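Local structure of alginate lyase, family PL7 (3ZPY) at residues 62-67 against 228-233; 88-93 against 215-220; 107-112 against 221-226; 121-126 against 136-141. The protein probably cleaves alginate chains as a polysaccharide lyase of family PL7, this chain being the catalytic domain of a longer enzyme. All blocks are in the same frame, centred on the assembly; numbering follows the deposited sequence.

All four contacts lie in one beta-jelly-roll domain. Along the chain, interactions 2, 3 and 4 all fall inside the loop closed by interaction 1. Interaction 4 is inside both 2 and 3, which cross. Interactions 1 and 3 are neighbours, their centres 9 Å apart, and R64 bonds to the carbonyls of Q110 and D111. Interactions 2 and 4 have centres 8 Å apart and share the pairing of strands 216-219 and 117-125. The centres of interactions 1 and 2 are about 28 Å apart, on opposite sides of the chain's centre; those of 2 and 3 are about 23 Å apart. Interactions 2, 3 and 4 reach the sheet holding strands 216-219, 221-223 and 117-125. Interaction 1 starts from strand 58-63 of the facing sheet.

Interaction 1 (62-67 against 228-233); sequences CYRGLG and GASYTG
The type II beta turn from Y63 to L66, at the end of strand 58-63, packs against the loop residues A229 to G233. R64 has the largest share of the contact. Its CG lies anti to the backbone N (chi1 -175°), and the chain stays extended out to NE. The guanidinium then lies with one face against A229, whose CB sits 3.7 Å above the centre of its plane. R64 NH1 donates to S230 O at 3.0 Å, a bent bond of 135°. NH1 also gives a hydrogen bond to a water, 2.9 Å away, that is in turn bonded to S230 OG. The other two nitrogens are used outside the contact: NE by Q110 O and NH2 by D111 O. An alanine in place of R64 would probably leave the carbonyls of S230, Q110 and D111 without this donor and open a gap beside A229 CB. R64 O accepts a hydrogen bond from a second water at 2.7 Å, and that water accepts one from T232 N. G65 has a positive phi of 75°, and its CA comes within 3.1 Å of A229 O. Y63 and Y231 lie side by side and point the same way. Y63 CB meets the edge of the Y231 ring at CE2, 3.7 Å away. The hydroxyl of Y63 bonds to N49 O. The loop leads from strand 221-223 of one sheet to strand 235-247 of the other, a sheet-to-sheet connection of the jelly-roll fold of PL7 lyases.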
loop_
_atom_site.group_PDB
_atom_site.type_symbol
_atom_site.label_atom_id
_atom_site.label_comp_id
_atom_site.label_asym_id
_atom_site.label_seq_id
_atom_site.Cartn_x
_atom_site.Cartn_y
_atom_site.Cartn_z
ATOM N N CYS A 62 4.879 7.984 5.855
ATOM C CA CYS A 62 5.976 7.043 6.172
ATOM C C CYS A 62 7.288 7.662 5.743
ATOM O O CYS A 62 7.333 8.437 4.779
ATOM C CB CYS A 62 5.656 5.654 5.496
ATOM S SG CYS A 62 6.755 4.345 6.033
ATOM N N TYR A 63 8.360 7.311 6.434
ATOM C CA TYR A 63 9.597 8.057 6.290
ATOM C C TYR A 63 10.702 7.135 5.831
ATOM O O TYR A 63 10.764 5.980 6.269
ATOM C CB TYR A 63 10.057 8.712 7.642
ATOM C CG TYR A 63 9.007 9.620 8.212
ATOM C CD1 TYR A 63 7.865 9.078 8.849
ATOM C CD2 TYR A 63 9.192 11.027 8.187
ATOM C CE1 TYR A 63 6.855 9.863 9.341
ATOM C CE2 TYR A 63 8.158 11.852 8.712
ATOM C CZ TYR A 63 7.070 11.239 9.366
ATOM O OH TYR A 63 6.037 12.052 9.806
ATOM N N ARG A 64 11.550 7.656 4.947
ATOM C CA ARG A 64 12.810 6.975 4.588
ATOM C C ARG A 64 13.542 6.640 5.885
ATOM O O ARG A 64 13.664 7.482 6.808
ATOM C CB ARG A 64 13.651 8.031 3.824
ATOM C CG ARG A 64 14.985 7.514 3.238
ATOM C CD ARG A 64 15.678 8.679 2.528
ATOM N NE ARG A 64 16.774 8.247 1.635
ATOM C CZ ARG A 64 18.071 8.303 1.920
ATOM N NH1 ARG A 64 18.508 8.579 3.143
ATOM N NH2 ARG A 64 18.959 8.055 0.966
ATOM N N GLY A 65 14.028 5.381 5.981
ATOM C CA GLY A 65 14.860 4.993 7.160
ATOM C C GLY A 65 14.049 4.796 8.447
ATOM O O GLY A 65 14.667 4.580 9.452
ATOM N N LEU A 66 12.689 4.909 8.401
ATOM C CA LEU A 66 11.876 4.758 9.575
ATOM C C LEU A 66 12.062 3.349 10.133
ATOM O O LEU A 66 11.842 2.334 9.443
ATOM C CB LEU A 66 10.454 4.994 9.212
ATOM C CG LEU A 66 9.385 5.072 10.349
ATOM C CD1 LEU A 66 9.690 6.217 11.331
ATOM C CD2 LEU A 66 7.922 5.148 9.849
ATOM N N GLY A 67 12.433 3.270 11.407
ATOM C CA GLY A 67 12.628 1.967 12.008
ATOM C C GLY A 67 13.867 1.226 11.452
ATOM O O GLY A 67 13.992 0.026 11.662
ATOM N N GLY A 228 17.640 -0.069 3.561
ATOM C CA GLY A 228 18.965 0.329 4.116
ATOM C C GLY A 228 19.181 1.841 4.131
ATOM O O GLY A 228 20.253 2.304 4.502
ATOM N N ALA A 229 18.124 2.598 3.801
ATOM C CA ALA A 229 18.316 4.062 3.809
ATOM C C ALA A 229 18.386 4.649 5.222
ATOM O O ALA A 229 17.733 4.180 6.160
ATOM C CB ALA A 229 17.232 4.745 3.015
ATOM N N SER A 230 19.146 5.716 5.357
ATOM C CA SER A 230 19.171 6.450 6.609
ATOM C C SER A 230 17.947 7.363 6.737
ATOM O O SER A 230 17.295 7.722 5.752
ATOM C CB SER A 230 20.444 7.247 6.705
ATOM O OG SER A 230 20.365 8.261 5.757
ATOM N N TYR A 231 17.643 7.743 7.985
ATOM C CA TYR A 231 16.566 8.660 8.254
ATOM C C TYR A 231 17.039 10.086 8.108
ATOM O O TYR A 231 18.002 10.501 8.732
ATOM C CB TYR A 231 15.987 8.387 9.662
ATOM C CG TYR A 231 14.887 9.409 9.990
ATOM C CD1 TYR A 231 15.243 10.673 10.550
ATOM C CD2 TYR A 231 13.508 9.199 9.663
ATOM C CE1 TYR A 231 14.264 11.687 10.799
ATOM C CE2 TYR A 231 12.541 10.227 9.960
ATOM C CZ TYR A 231 12.929 11.416 10.549
ATOM O OH TYR A 231 11.989 12.380 10.742
ATOM N N THR A 232 16.329 10.857 7.268
ATOM C CA THR A 232 16.731 12.257 6.965
ATOM C C THR A 232 15.589 13.265 7.179
ATOM O O THR A 232 15.860 14.460 7.049
ATOM C CB THR A 232 17.185 12.374 5.516
ATOM O OG1 THR A 232 16.059 11.998 4.669
ATOM C CG2 THR A 232 18.444 11.469 5.256
ATOM N N GLY A 233 14.350 12.787 7.397
ATOM C CA GLY A 233 13.182 13.659 7.403
ATOM C C GLY A 233 12.465 13.468 6.037
ATOM O O GLY A 233 11.402 13.871 5.844
HETATM O O HOH W 1 13.514 10.152 6.529
HETATM O O HOH W 2 21.244 9.583 3.539
HETATM O O HOH W 3 17.506 4.393 9.357
#

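Interaction 2 (88-93 against 215-220); sequences ASWTGD and NYFKVG
W90 and N215 form a single antiparallel bridge, a hydrogen-bonded pair. W90 N donates to N215 O at 2.9 Å. N215 N returns a bond to W90 O, also 2.9 Å. The side chain adds a third bond, N215 ND2 to W90 O at 3.0 Å, so one carbonyl is gripped by two donors of the same residue. The indole takes part through one face and its rim atom CZ2. N215 CB makes a CH-pi contact over the six-membered ring of W90, 3.6 Å from its centroid. The indole NH is held outside the contact, by E81 OE1. In the aromatic pair, W90 CZ2 lies over one face of the F217 ring, offset toward its rim, 3.5 Å from CE2. The two planes are oblique, at 44°. Apolar contact is slight elsewhere: A88 CB meets Y216 CB at 3.9 Å. F217 also reaches V245 of the facing sheet, while the Y216 ring makes a cation-pi contact with R80. Y216 to G220 spell the YFKxG signature of PL7 lyases, on a strand of the sheet that forms the substrate groove in this family.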
loop_
_atom_site.group_PDB
_atom_site.type_symbol
_atom_site.label_atom_id
_atom_site.label_comp_id
_atom_site.label_asym_id
_atom_site.label_seq_id
_atom_site.Cartn_x
_atom_site.Cartn_y
_atom_site.Cartn_z
ATOM N N ALA A 88 -7.696 -12.117 5.827
ATOM C CA ALA A 88 -8.238 -12.341 4.455
ATOM C C ALA A 88 -7.323 -13.265 3.664
ATOM O O ALA A 88 -6.114 -13.087 3.730
ATOM C CB ALA A 88 -8.394 -11.057 3.726
ATOM N N SER A 89 -7.921 -14.163 2.896
ATOM C CA SER A 89 -7.190 -15.075 2.077
ATOM C C SER A 89 -8.143 -15.600 1.015
ATOM O O SER A 89 -9.095 -16.316 1.311
ATOM C CB SER A 89 -6.700 -16.246 2.952
ATOM O OG SER A 89 -6.008 -17.251 2.192
ATOM N N TRP A 90 -7.933 -15.177 -0.220
ATOM C CA TRP A 90 -8.871 -15.514 -1.291
ATOM C C TRP A 90 -8.164 -15.758 -2.584
ATOM O O TRP A 90 -6.935 -15.533 -2.710
ATOM C CB TRP A 90 -9.925 -14.381 -1.440
ATOM C CG TRP A 90 -9.341 -12.973 -1.443
ATOM C CD1 TRP A 90 -9.345 -12.059 -0.392
ATOM C CD2 TRP A 90 -8.687 -12.312 -2.558
ATOM N NE1 TRP A 90 -8.737 -10.889 -0.776
ATOM C CE2 TRP A 90 -8.300 -10.996 -2.090
ATOM C CE3 TRP A 90 -8.431 -12.663 -3.861
ATOM C CZ2 TRP A 90 -7.606 -10.083 -2.908
ATOM C CZ3 TRP A 90 -7.746 -11.774 -4.695
ATOM C CH2 TRP A 90 -7.330 -10.491 -4.239
ATOM N N THR A 91 -8.895 -16.320 -3.529
ATOM C CA THR A 91 -8.281 -16.969 -4.716
ATOM C C THR A 91 -8.542 -16.137 -6.009
ATOM O O THR A 91 -9.687 -15.843 -6.367
ATOM C CB THR A 91 -8.823 -18.388 -4.830
ATOM O OG1 THR A 91 -8.360 -19.130 -3.690
ATOM C CG2 THR A 91 -8.276 -19.080 -6.032
ATOM N N GLY A 92 -7.503 -15.817 -6.728
ATOM C CA GLY A 92 -7.570 -14.915 -7.868
ATOM C C GLY A 92 -8.279 -15.457 -9.102
ATOM O O GLY A 92 -8.622 -14.617 -9.976
ATOM N N ASP A 93 -8.484 -16.775 -9.211
ATOM C CA ASP A 93 -9.303 -17.324 -10.311
ATOM C C ASP A 93 -10.567 -18.083 -9.816
ATOM O O ASP A 93 -11.081 -18.963 -10.504
ATOM C CB ASP A 93 -8.383 -18.161 -11.252
ATOM C CG ASP A 93 -7.685 -19.328 -10.542
ATOM O OD1 ASP A 93 -7.897 -19.494 -9.331
ATOM O OD2 ASP A 93 -6.904 -20.086 -11.229
ATOM N N ASN A 215 -4.448 -14.787 -1.353
ATOM C CA ASN A 215 -4.280 -13.356 -1.610
ATOM C C ASN A 215 -5.029 -12.525 -0.596
ATOM O O ASN A 215 -6.050 -12.920 -0.028
ATOM C CB ASN A 215 -4.764 -12.984 -3.008
ATOM C CG ASN A 215 -4.062 -13.763 -4.085
ATOM O OD1 ASN A 215 -2.841 -13.556 -4.372
ATOM N ND2 ASN A 215 -4.783 -14.771 -4.613
ATOM N N TYR A 216 -4.533 -11.309 -0.462
ATOM C CA TYR A 216 -5.284 -10.278 0.269
ATOM C C TYR A 216 -4.861 -8.879 -0.204
ATOM O O TYR A 216 -3.774 -8.707 -0.799
ATOM C CB TYR A 216 -5.064 -10.344 1.773
ATOM C CG TYR A 216 -3.639 -10.278 2.259
ATOM C CD1 TYR A 216 -2.840 -11.422 2.320
ATOM C CD2 TYR A 216 -3.081 -9.055 2.657
ATOM C CE1 TYR A 216 -1.513 -11.384 2.845
ATOM C CE2 TYR A 216 -1.785 -9.007 3.147
ATOM C CZ TYR A 216 -1.010 -10.120 3.217
ATOM O OH TYR A 216 0.281 -10.037 3.776
ATOM N N PHE A 217 -5.776 -7.913 -0.033
ATOM C CA PHE A 217 -5.443 -6.560 -0.393
ATOM C C PHE A 217 -4.678 -5.842 0.743
ATOM O O PHE A 217 -4.885 -6.132 1.929
ATOM C CB PHE A 217 -6.739 -5.775 -0.635
ATOM C CG PHE A 217 -7.412 -6.169 -1.917
ATOM C CD1 PHE A 217 -6.796 -5.927 -3.140
ATOM C CD2 PHE A 217 -8.659 -6.764 -1.882
ATOM C CE1 PHE A 217 -7.469 -6.255 -4.327
ATOM C CE2 PHE A 217 -9.347 -7.096 -3.070
ATOM C CZ PHE A 217 -8.747 -6.800 -4.279
ATOM N N LYS A 218 -3.876 -4.864 0.310
ATOM C CA LYS A 218 -3.286 -3.862 1.275
ATOM C C LYS A 218 -3.438 -2.521 0.646
ATOM O O LYS A 218 -3.399 -2.386 -0.595
ATOM C CB LYS A 218 -1.846 -4.118 1.671
ATOM C CG LYS A 218 -1.520 -5.517 2.113
ATOM C CD LYS A 218 -0.148 -5.566 2.809
ATOM C CE LYS A 218 -0.235 -5.106 4.215
ATOM N NZ LYS A 218 0.985 -4.664 4.881
ATOM N N VAL A 219 -3.520 -1.485 1.504
ATOM C CA VAL A 219 -3.652 -0.143 0.919
ATOM C C VAL A 219 -3.139 0.856 1.942
ATOM O O VAL A 219 -3.357 0.708 3.157
ATOM C CB VAL A 219 -5.135 0.184 0.509
ATOM C CG1 VAL A 219 -6.075 0.231 1.729
ATOM C CG2 VAL A 219 -5.280 1.445 -0.283
ATOM N N GLY A 220 -2.483 1.905 1.453
ATOM C CA GLY A 220 -1.826 2.798 2.420
ATOM C C GLY A 220 -0.593 3.410 1.726
ATOM O O GLY A 220 -0.606 3.800 0.518
#

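Interaction 3 (107-112 against 221-226); sequences QLPQDT and NYLQSV
T112 and S225 join the loop 107-112 to the chain leaving strand 221-223 by one backbone hydrogen bond, T112 N to S225 O, 2.9 Å long and nearly straight at 164°. D111 CA touches the same carbonyl oxygen, 3.3 Å away, in a CA-H...O contact. S225 itself has a positive phi of 59°, consistent with a turn there. The D111 carboxylate lies beside S225, with OD1 3.5 Å from S225 CB. A water sits 2.6 Å from D111 OD1 and 2.9 Å from Q224 O, but it has more acceptors in reach than protons, so these bonds need not all hold at once. T112 OG1 packs close to V226, 3.1 Å from its carbonyl C, and bonds to K227 O just beyond. V226 CG1 lies anti to its own carbonyl carbon (chi1 -71°) and meets Q110 O at 3.3 Å. P109 and L223 run alongside each other, oppositely directed, and touch through P109 CG and L223 CD2 at 4.0 Å. V226 N is held by N74 OD1 outside the contact. One direct hydrogen bond and a possible water link are thus set among van der Waals contacts of P109, L223, S225 and V226. The direct bond is made by backbone atoms, while the D111 carboxylate packs on S225 CB and may add the link through water. The join is therefore likely to depend more on the path of the two chains than on a match of side-chain charges.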
loop_
_atom_site.group_PDB
_atom_site.type_symbol
_atom_site.label_atom_id
_atom_site.label_comp_id
_atom_site.label_asym_id
_atom_site.label_seq_id
_atom_site.Cartn_x
_atom_site.Cartn_y
_atom_site.Cartn_z
ATOM N N GLN A 107 3.480 13.538 -1.741
ATOM C CA GLN A 107 4.901 13.725 -1.542
ATOM C C GLN A 107 5.542 12.373 -1.748
ATOM O O GLN A 107 5.033 11.367 -1.240
ATOM C CB GLN A 107 5.180 14.146 -0.055
ATOM C CG GLN A 107 6.631 14.452 0.232
ATOM C CD GLN A 107 7.181 15.782 -0.287
ATOM O OE1 GLN A 107 6.507 16.711 -0.540
ATOM N NE2 GLN A 107 8.436 15.873 -0.303
ATOM N N LEU A 108 6.674 12.375 -2.470
ATOM C CA LEU A 108 7.512 11.161 -2.628
ATOM C C LEU A 108 8.733 11.287 -1.717
ATOM O O LEU A 108 9.223 12.402 -1.417
ATOM C CB LEU A 108 8.024 11.021 -4.070
ATOM C CG LEU A 108 6.896 10.737 -5.052
ATOM C CD1 LEU A 108 7.474 10.703 -6.455
ATOM C CD2 LEU A 108 6.054 9.551 -4.670
ATOM N N PRO A 109 9.276 10.113 -1.285
ATOM C CA PRO A 109 10.487 10.084 -0.499
ATOM C C PRO A 109 11.703 10.143 -1.423
ATOM O O PRO A 109 11.564 10.472 -2.637
ATOM C CB PRO A 109 10.342 8.772 0.272
ATOM C CG PRO A 109 9.739 7.852 -0.822
ATOM C CD PRO A 109 8.654 8.775 -1.421
ATOM N N GLN A 110 12.909 9.810 -0.866
ATOM C CA GLN A 110 14.169 9.827 -1.661
ATOM C C GLN A 110 14.711 8.422 -1.540
ATOM O O GLN A 110 14.900 7.915 -0.369
ATOM C CB GLN A 110 15.105 10.818 -1.073
ATOM C CG GLN A 110 16.530 10.736 -1.674
ATOM C CD GLN A 110 17.395 11.809 -1.127
ATOM O OE1 GLN A 110 16.914 12.774 -0.567
ATOM N NE2 GLN A 110 18.696 11.662 -1.286
ATOM N N ASP A 111 14.993 7.807 -2.689
ATOM C CA ASP A 111 15.655 6.482 -2.751
ATOM C C ASP A 111 16.912 6.437 -1.926
ATOM O O ASP A 111 17.597 7.457 -1.697
ATOM C CB ASP A 111 16.081 6.244 -4.209
ATOM C CG ASP A 111 14.858 5.934 -5.150
ATOM O OD1 ASP A 111 13.672 6.031 -4.679
ATOM O OD2 ASP A 111 15.213 5.571 -6.321
ATOM N N THR A 112 17.299 5.213 -1.509
ATOM C CA THR A 112 18.598 4.989 -0.815
ATOM C C THR A 112 19.741 5.582 -1.616
ATOM O O THR A 112 20.615 6.241 -1.042
ATOM C CB THR A 112 18.830 3.474 -0.616
ATOM O OG1 THR A 112 17.740 3.017 0.185
ATOM C CG2 THR A 112 20.182 3.213 0.156
ATOM N N ASN A 221 0.515 3.374 2.507
ATOM C CA ASN A 221 1.793 3.931 2.046
ATOM C C ASN A 221 2.928 2.965 2.393
ATOM O O ASN A 221 3.398 2.938 3.525
ATOM C CB ASN A 221 2.033 5.296 2.709
ATOM C CG ASN A 221 3.214 6.009 2.183
ATOM O OD1 ASN A 221 3.962 5.458 1.337
ATOM N ND2 ASN A 221 3.437 7.210 2.683
ATOM N N TYR A 222 3.371 2.264 1.356
ATOM C CA TYR A 222 4.514 1.315 1.460
ATOM C C TYR A 222 5.596 1.972 0.685
ATOM O O TYR A 222 5.577 1.999 -0.527
ATOM C CB TYR A 222 4.046 -0.046 0.861
ATOM C CG TYR A 222 5.041 -1.192 0.904
ATOM C CD1 TYR A 222 6.091 -1.241 1.814
ATOM C CD2 TYR A 222 4.798 -2.272 0.056
ATOM C CE1 TYR A 222 6.959 -2.322 1.809
ATOM C CE2 TYR A 222 5.622 -3.317 0.041
ATOM C CZ TYR A 222 6.691 -3.372 0.950
ATOM O OH TYR A 222 7.596 -4.498 1.045
ATOM N N LEU A 223 6.638 2.470 1.364
ATOM C CA LEU A 223 7.746 3.117 0.580
ATOM C C LEU A 223 8.460 2.084 -0.196
ATOM O O LEU A 223 8.446 0.879 0.163
ATOM C CB LEU A 223 8.733 3.861 1.504
ATOM C CG LEU A 223 8.135 4.967 2.375
ATOM C CD1 LEU A 223 9.256 5.752 3.063
ATOM C CD2 LEU A 223 7.214 5.890 1.597
ATOM N N GLN A 224 9.099 2.526 -1.272
ATOM C CA GLN A 224 9.902 1.689 -2.165
ATOM C C GLN A 224 11.311 2.198 -2.379
ATOM O O GLN A 224 11.527 3.384 -2.215
ATOM C CB GLN A 224 9.179 1.313 -3.477
ATOM C CG GLN A 224 7.946 0.493 -3.263
ATOM C CD GLN A 224 8.313 -0.982 -2.992
ATOM O OE1 GLN A 224 8.967 -1.586 -3.815
ATOM N NE2 GLN A 224 7.979 -1.518 -1.828
ATOM N N SER A 225 12.235 1.299 -2.709
ATOM C CA SER A 225 13.609 1.705 -3.019
ATOM C C SER A 225 14.334 2.450 -1.914
ATOM O O SER A 225 15.224 3.305 -2.178
ATOM C CB SER A 225 13.639 2.496 -4.387
ATOM O OG SER A 225 13.143 1.758 -5.442
ATOM N N VAL A 226 13.991 2.128 -0.675
ATOM C CA VAL A 226 14.591 2.786 0.534
ATOM C C VAL A 226 15.173 1.752 1.481
ATOM O O VAL A 226 15.390 2.028 2.644
ATOM C CB VAL A 226 13.671 3.805 1.224
ATOM C CG1 VAL A 226 13.580 5.018 0.305
ATOM C CG2 VAL A 226 12.308 3.169 1.647
HETATM O O HOH W 4 11.805 6.209 -2.816
#

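Interaction 4 (121-126 against 136-141); sequences FGQIHG and VDDVVR
H125 and D138 face each other across antiparallel strands of the jelly roll, in the QIH motif of PL7 lyases. A classic beta bulge shifts the register here. I124 O accepts from both V140 N and V139 N, the latter at 2.8 Å. On the face of the sheet away from H125, I124 CD1 meets V140 CG1 at 3.8 Å. From CB, the H125 side chain leaves on the face that also carries Q123 and R141. CG is anti to the backbone N (chi1 -167°) and passes 3.8 Å from D138 OD1. ND1 then donates to that oxygen at 2.6 Å, with an angle of 152°. The acceptor lies in the ring plane and uses its anti lone pair; ring and carboxylate planes are 75° apart. D138 OD2 is held in turn by R141 NH1 in a salt bridge of 2.9 Å, so both carboxylate oxygens are engaged. H125 CE1 has D137 C over the ring face at 3.5 Å. An alanine in place of H125 would probably leave D138 OD1 without its ND1 donor, with R141 still holding OD2. At the tip of the imidazole, H125 NE2 is hydrogen-bonded to a water that lies in the ring plane, 2.7 Å from NE2.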
loop_
_atom_site.group_PDB
_atom_site.type_symbol
_atom_site.label_atom_id
_atom_site.label_comp_id
_atom_site.label_asym_id
_atom_site.label_seq_id
_atom_site.Cartn_x
_atom_site.Cartn_y
_atom_site.Cartn_z
ATOM N N PHE A 121 0.922 2.604 -3.165
ATOM C CA PHE A 121 -0.322 3.075 -2.497
ATOM C C PHE A 121 -1.462 2.008 -2.625
ATOM O O PHE A 121 -2.609 2.316 -2.261
ATOM C CB PHE A 121 -0.726 4.467 -2.979
ATOM C CG PHE A 121 -0.943 4.583 -4.480
ATOM C CD1 PHE A 121 -2.159 4.279 -5.076
ATOM C CD2 PHE A 121 0.051 5.130 -5.318
ATOM C CE1 PHE A 121 -2.367 4.439 -6.431
ATOM C CE2 PHE A 121 -0.124 5.243 -6.666
ATOM C CZ PHE A 121 -1.360 4.897 -7.254
ATOM N N GLY A 122 -1.203 0.813 -3.221
ATOM C CA GLY A 122 -2.178 -0.268 -3.091
ATOM C C GLY A 122 -1.491 -1.525 -3.594
ATOM O O GLY A 122 -0.581 -1.454 -4.433
ATOM N N GLN A 123 -1.926 -2.657 -3.054
ATOM C CA GLN A 123 -1.312 -3.943 -3.362
ATOM C C GLN A 123 -2.298 -5.085 -3.328
ATOM O O GLN A 123 -3.294 -5.003 -2.602
ATOM C CB GLN A 123 -0.234 -4.372 -2.358
ATOM C CG GLN A 123 0.899 -3.429 -1.994
ATOM C CD GLN A 123 1.543 -3.996 -0.707
ATOM O OE1 GLN A 123 1.610 -3.286 0.303
ATOM N NE2 GLN A 123 1.906 -5.230 -0.717
ATOM N N ILE A 124 -1.931 -6.184 -4.062
ATOM C CA ILE A 124 -2.375 -7.486 -3.697
ATOM C C ILE A 124 -1.138 -8.282 -3.235
ATOM O O ILE A 124 -0.117 -8.322 -3.944
ATOM C CB ILE A 124 -3.015 -8.262 -4.911
ATOM C CG1 ILE A 124 -4.235 -7.469 -5.414
ATOM C CG2 ILE A 124 -3.423 -9.714 -4.524
ATOM C CD1 ILE A 124 -4.685 -7.859 -6.817
ATOM N N HIS A 125 -1.267 -8.906 -2.060
ATOM C CA HIS A 125 -0.210 -9.760 -1.555
ATOM C C HIS A 125 -0.641 -11.197 -1.586
ATOM O O HIS A 125 -1.767 -11.516 -1.162
ATOM C CB HIS A 125 0.234 -9.270 -0.152
ATOM C CG HIS A 125 1.519 -9.913 0.294
ATOM N ND1 HIS A 125 2.767 -9.476 -0.102
ATOM C CD2 HIS A 125 1.742 -11.033 1.031
ATOM C CE1 HIS A 125 3.707 -10.267 0.431
ATOM N NE2 HIS A 125 3.084 -11.229 1.118
ATOM N N GLY A 126 0.287 -12.100 -1.977
ATOM C CA GLY A 126 -0.035 -13.515 -2.014
ATOM C C GLY A 126 0.815 -14.322 -1.053
ATOM O O GLY A 126 1.460 -13.764 -0.171
ATOM N N VAL A 136 5.269 -16.313 -4.576
ATOM C CA VAL A 136 4.390 -15.271 -5.107
ATOM C C VAL A 136 4.719 -13.914 -4.431
ATOM O O VAL A 136 5.042 -12.936 -5.136
ATOM C CB VAL A 136 2.943 -15.675 -4.934
ATOM C CG1 VAL A 136 2.062 -14.550 -5.452
ATOM C CG2 VAL A 136 2.654 -16.970 -5.701
ATOM N N ASP A 137 4.710 -13.871 -3.094
ATOM C CA ASP A 137 4.938 -12.636 -2.333
ATOM C C ASP A 137 3.993 -11.535 -2.859
ATOM O O ASP A 137 2.789 -11.866 -3.052
ATOM C CB ASP A 137 6.417 -12.240 -2.326
ATOM C CG ASP A 137 7.289 -13.189 -1.516
ATOM O OD1 ASP A 137 6.904 -13.729 -0.430
ATOM O OD2 ASP A 137 8.414 -13.392 -1.992
ATOM N N ASP A 138 4.410 -10.271 -3.090
ATOM C CA ASP A 138 3.483 -9.294 -3.690
ATOM C C ASP A 138 3.091 -9.731 -5.087
ATOM O O ASP A 138 3.927 -9.890 -5.956
ATOM C CB ASP A 138 4.125 -7.920 -3.833
ATOM C CG ASP A 138 4.474 -7.255 -2.499
ATOM O OD1 ASP A 138 3.942 -7.626 -1.434
ATOM O OD2 ASP A 138 5.387 -6.364 -2.498
ATOM N N VAL A 139 1.772 -9.843 -5.294
ATOM C CA VAL A 139 1.190 -10.133 -6.630
ATOM C C VAL A 139 1.291 -8.883 -7.500
ATOM O O VAL A 139 1.691 -8.929 -8.655
ATOM C CB VAL A 139 -0.254 -10.614 -6.498
ATOM C CG1 VAL A 139 -0.932 -10.697 -7.830
ATOM C CG2 VAL A 139 -0.328 -11.942 -5.743
ATOM N N VAL A 140 0.879 -7.743 -6.914
ATOM C CA VAL A 140 0.986 -6.428 -7.661
ATOM C C VAL A 140 1.203 -5.347 -6.622
ATOM O O VAL A 140 0.627 -5.417 -5.516
ATOM C CB VAL A 140 -0.259 -6.170 -8.579
ATOM C CG1 VAL A 140 -1.541 -5.882 -7.750
ATOM C CG2 VAL A 140 0.013 -5.011 -9.558
ATOM N N ARG A 141 2.031 -4.388 -7.005
ATOM C CA ARG A 141 2.190 -3.126 -6.303
ATOM C C ARG A 141 1.853 -1.992 -7.252
ATOM O O ARG A 141 2.453 -1.883 -8.330
ATOM C CB ARG A 141 3.628 -2.977 -5.842
ATOM C CG ARG A 141 3.959 -3.876 -4.656
ATOM C CD ARG A 141 5.255 -3.419 -3.956
ATOM N NE ARG A 141 6.410 -3.288 -4.857
ATOM C CZ ARG A 141 7.174 -4.299 -5.234
ATOM N NH1 ARG A 141 6.901 -5.544 -4.867
ATOM N NH2 ARG A 141 8.211 -4.086 -6.060
HETATM O O HOH W 5 4.645 -13.250 2.069
#